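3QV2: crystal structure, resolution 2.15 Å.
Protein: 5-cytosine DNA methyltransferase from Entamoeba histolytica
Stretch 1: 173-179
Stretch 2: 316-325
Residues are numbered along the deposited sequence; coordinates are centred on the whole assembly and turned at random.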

# COMPACT_ATOMS: atom_id res chain seq x y z
N TYR A 173 8.29 0.68 -4.17
CA TYR A 173 8.89 -0.16 -5.20
C TYR A 173 7.86 -1.16 -5.70
O TYR A 173 7.14 -1.77 -4.92
CB TYR A 173 10.11 -0.88 -4.63
CG TYR A 173 10.83 -1.79 -5.60
CD1 TYR A 173 11.27 -1.32 -6.83
CD2 TYR A 173 11.08 -3.11 -5.28
CE1 TYR A 173 11.93 -2.14 -7.72
CE2 TYR A 173 11.74 -3.95 -6.16
CZ TYR A 173 12.16 -3.46 -7.38
OH TYR A 173 12.82 -4.29 -8.26
N TYR A 174 7.79 -1.31 -7.02
CA TYR A 174 6.80 -2.18 -7.64
C TYR A 174 7.42 -3.17 -8.61
O TYR A 174 8.19 -2.79 -9.50
CB TYR A 174 5.74 -1.35 -8.37
CG TYR A 174 5.03 -0.35 -7.49
CD1 TYR A 174 3.94 -0.71 -6.73
CD2 TYR A 174 5.46 0.97 -7.43
CE1 TYR A 174 3.28 0.20 -5.93
CE2 TYR A 174 4.81 1.90 -6.64
CZ TYR A 174 3.72 1.51 -5.89
OH TYR A 174 3.08 2.42 -5.09
N VAL A 175 7.09 -4.45 -8.45
CA VAL A 175 7.59 -5.49 -9.34
C VAL A 175 6.45 -6.09 -10.17
O VAL A 175 5.43 -6.51 -9.62
CB VAL A 175 8.29 -6.62 -8.57
CG1 VAL A 175 8.78 -7.69 -9.52
CG2 VAL A 175 9.44 -6.06 -7.75
N MET A 176 6.63 -6.11 -11.48
CA MET A 176 5.64 -6.68 -12.39
C MET A 176 6.24 -7.84 -13.17
O MET A 176 7.08 -7.65 -14.05
CB MET A 176 5.13 -5.60 -13.34
CG MET A 176 4.31 -4.52 -12.66
SD MET A 176 4.42 -2.93 -13.52
CE MET A 176 6.13 -2.50 -13.18
N ALA A 177 5.80 -9.05 -12.84
CA ALA A 177 6.33 -10.25 -13.47
C ALA A 177 5.24 -11.05 -14.16
O ALA A 177 4.12 -11.15 -13.67
CB ALA A 177 7.04 -11.11 -12.43
N ARG A 178 5.57 -11.61 -15.32
CA ARG A 178 4.64 -12.43 -16.07
C ARG A 178 5.38 -13.32 -17.06
O ARG A 178 6.57 -13.13 -17.31
CB ARG A 178 3.61 -11.56 -16.80
CG ARG A 178 4.17 -10.76 -17.96
CD ARG A 178 3.17 -9.74 -18.45
NE ARG A 178 3.47 -9.28 -19.81
CZ ARG A 178 2.84 -8.28 -20.42
NH1 ARG A 178 1.89 -7.62 -19.79
NH2 ARG A 178 3.18 -7.94 -21.65
N LEU A 179 4.68 -14.29 -17.63
CA LEU A 179 5.31 -15.28 -18.50
C LEU A 179 5.40 -14.83 -19.95
O LEU A 179 6.03 -15.49 -20.78
CB LEU A 179 4.55 -16.61 -18.41
CG LEU A 179 4.43 -17.18 -16.99
CD1 LEU A 179 3.55 -18.42 -16.99
CD2 LEU A 179 5.80 -17.49 -16.42
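Stretch 2, residues 316-325: QLMEYLFDDL

How does stretch 2 run relative to the strand? Residues 316-321 are helical, in a helix that begins earlier in the chain, and they travel in nearly the same direction as strand 173-178: the N-to-C axes make an angle of 19°, with a signed crossing angle of -19°, and approach to 9.0 Å. The backbones draw nearest where the CA of Met176 lies 5.8 Å from the CA of Leu321. Because side chains alternate along a strand, Tyr174, Met176 and Arg178 point their CA-to-CB bonds toward the helix, whereas Tyr173, Val175 and Ala177 point away.

What does Leu317 place against the strand? Gln316 makes no contact, and Leu317 is the first residue to touch. Leu317 CD1 sits over one face of the Tyr174 ring, 3.6 Å from the centroid and 26° off the ring normal, a CH-pi contact in which Leu317 CD1 comes within 3.3 Å of Tyr174 CG. Leu317 also meets the next inward-facing residue of the strand, Leu317 CB lying 4.0 Å from Met176 SD. Met318, directed away, and Glu319, out of reach, take no part.

How is Met176 contacted by Tyr320 and Leu321? Tyr320 leaves CA sideways, but its ring end comes nearer, and Met176 SD meets the ring at its edge, 3.7 Å from Tyr320 CD2. Leu321 likewise starts sideways and bends in with chi1 t and chi2 p. Leu321 CD1 reaches 3.9 Å from Met176 CB and 3.4 Å from the carbonyl O of Ala177, so that this residue contacts the strand even where the strand's side chain faces the other way.

Where does Arg178 find its partners? Phe322 is the first residue to leave helical phi/psi, and a type I turn runs from Phe322 to Leu325. The extended Arg178 side chain reaches this region, where Arg178 NH1 donates a hydrogen bond to Leu321 O at 2.7 Å and another to Asp323 OD1 at 2.6 Å. The latter belongs to a salt bridge, reinforced by Arg178 NH2 to Asp323 OD1 at 3.0 Å; both acceptors lie near the guanidinium plane, where the N-H groups point. Asp324 binds differently: Asp324 OD1 lies over one guanidinium face, 3.5 Å from Arg178 NH1, a salt bridge of charge alone. A water accepts a weak hydrogen bond from Leu179 N at 3.5 Å and donates one to Asp324 OD2 at 2.9 Å, while Leu325 stays clear of the strand.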

# COMPACT_ATOMS: atom_id res chain seq x y z
N GLN A 316 -2.57 1.83 -12.22
CA GLN A 316 -1.90 2.09 -13.49
C GLN A 316 -0.86 1.02 -13.81
O GLN A 316 -0.72 0.61 -14.97
CB GLN A 316 -1.26 3.48 -13.50
CG GLN A 316 -2.26 4.62 -13.45
CD GLN A 316 -1.65 5.94 -13.88
OE1 GLN A 316 -0.62 5.97 -14.54
NE2 GLN A 316 -2.29 7.04 -13.49
N LEU A 317 -0.13 0.58 -12.80
CA LEU A 317 0.93 -0.41 -12.99
C LEU A 317 0.36 -1.79 -13.31
O LEU A 317 0.95 -2.55 -14.07
CB LEU A 317 1.84 -0.48 -11.76
CG LEU A 317 2.53 0.84 -11.41
CD1 LEU A 317 3.43 0.67 -10.20
CD2 LEU A 317 3.33 1.36 -12.61
N MET A 318 -0.79 -2.11 -12.72
CA MET A 318 -1.46 -3.37 -13.00
C MET A 318 -1.97 -3.41 -14.44
O MET A 318 -1.88 -4.43 -15.11
CB MET A 318 -2.61 -3.61 -12.02
CG MET A 318 -2.17 -4.00 -10.62
SD MET A 318 -3.56 -4.41 -9.56
CE MET A 318 -2.72 -5.06 -8.12
N GLU A 319 -2.51 -2.28 -14.90
CA GLU A 319 -2.98 -2.17 -16.27
C GLU A 319 -1.85 -2.48 -17.24
O GLU A 319 -2.07 -3.04 -18.31
CB GLU A 319 -3.54 -0.77 -16.53
CG GLU A 319 -4.81 -0.46 -15.75
CD GLU A 319 -5.15 1.02 -15.74
OE1 GLU A 319 -4.38 1.81 -16.33
OE2 GLU A 319 -6.18 1.39 -15.15
N TYR A 320 -0.63 -2.13 -16.84
CA TYR A 320 0.55 -2.45 -17.63
C TYR A 320 0.87 -3.94 -17.54
O TYR A 320 1.04 -4.61 -18.56
CB TYR A 320 1.75 -1.62 -17.15
CG TYR A 320 3.04 -1.93 -17.87
CD1 TYR A 320 3.22 -1.59 -19.20
CD2 TYR A 320 4.09 -2.56 -17.21
CE1 TYR A 320 4.41 -1.86 -19.86
CE2 TYR A 320 5.28 -2.84 -17.85
CZ TYR A 320 5.43 -2.49 -19.18
OH TYR A 320 6.61 -2.76 -19.83
N LEU A 321 0.93 -4.44 -16.31
CA LEU A 321 1.21 -5.85 -16.06
C LEU A 321 0.29 -6.78 -16.86
O LEU A 321 0.71 -7.84 -17.32
CB LEU A 321 1.07 -6.16 -14.57
CG LEU A 321 1.12 -7.63 -14.15
CD1 LEU A 321 2.48 -8.24 -14.47
CD2 LEU A 321 0.80 -7.78 -12.67
N PHE A 322 -0.97 -6.38 -17.02
CA PHE A 322 -1.96 -7.21 -17.68
C PHE A 322 -2.23 -6.81 -19.13
O PHE A 322 -3.21 -7.25 -19.73
CB PHE A 322 -3.28 -7.19 -16.91
CG PHE A 322 -3.24 -7.95 -15.61
CD1 PHE A 322 -3.53 -9.31 -15.58
CD2 PHE A 322 -2.94 -7.31 -14.42
CE1 PHE A 322 -3.50 -10.01 -14.40
CE2 PHE A 322 -2.91 -8.01 -13.23
CZ PHE A 322 -3.19 -9.36 -13.22
N ASP A 323 -1.35 -5.99 -19.70
CA ASP A 323 -1.57 -5.48 -21.06
C ASP A 323 -1.38 -6.56 -22.12
O ASP A 323 -1.52 -6.30 -23.32
CB ASP A 323 -0.69 -4.27 -21.34
CG ASP A 323 0.73 -4.64 -21.72
OD1 ASP A 323 1.14 -5.80 -21.47
OD2 ASP A 323 1.44 -3.78 -22.27
N ASP A 324 -1.07 -7.78 -21.68
CA ASP A 324 -0.93 -8.91 -22.60
C ASP A 324 -2.25 -9.65 -22.74
O ASP A 324 -2.35 -10.62 -23.49
CB ASP A 324 0.17 -9.86 -22.12
CG ASP A 324 -0.14 -10.48 -20.77
OD1 ASP A 324 -0.85 -9.84 -19.96
OD2 ASP A 324 0.31 -11.62 -20.51
N LEU A 325 -3.27 -9.18 -22.02
CA LEU A 325 -4.58 -9.83 -22.02
C LEU A 325 -5.58 -9.15 -22.95
O LEU A 325 -6.73 -9.58 -23.05
CB LEU A 325 -5.15 -9.90 -20.60
CG LEU A 325 -4.44 -10.80 -19.58
CD1 LEU A 325 -5.28 -10.94 -18.32
CD2 LEU A 325 -4.12 -12.16 -20.17
O HOH W 1 1.46 -13.67 -18.78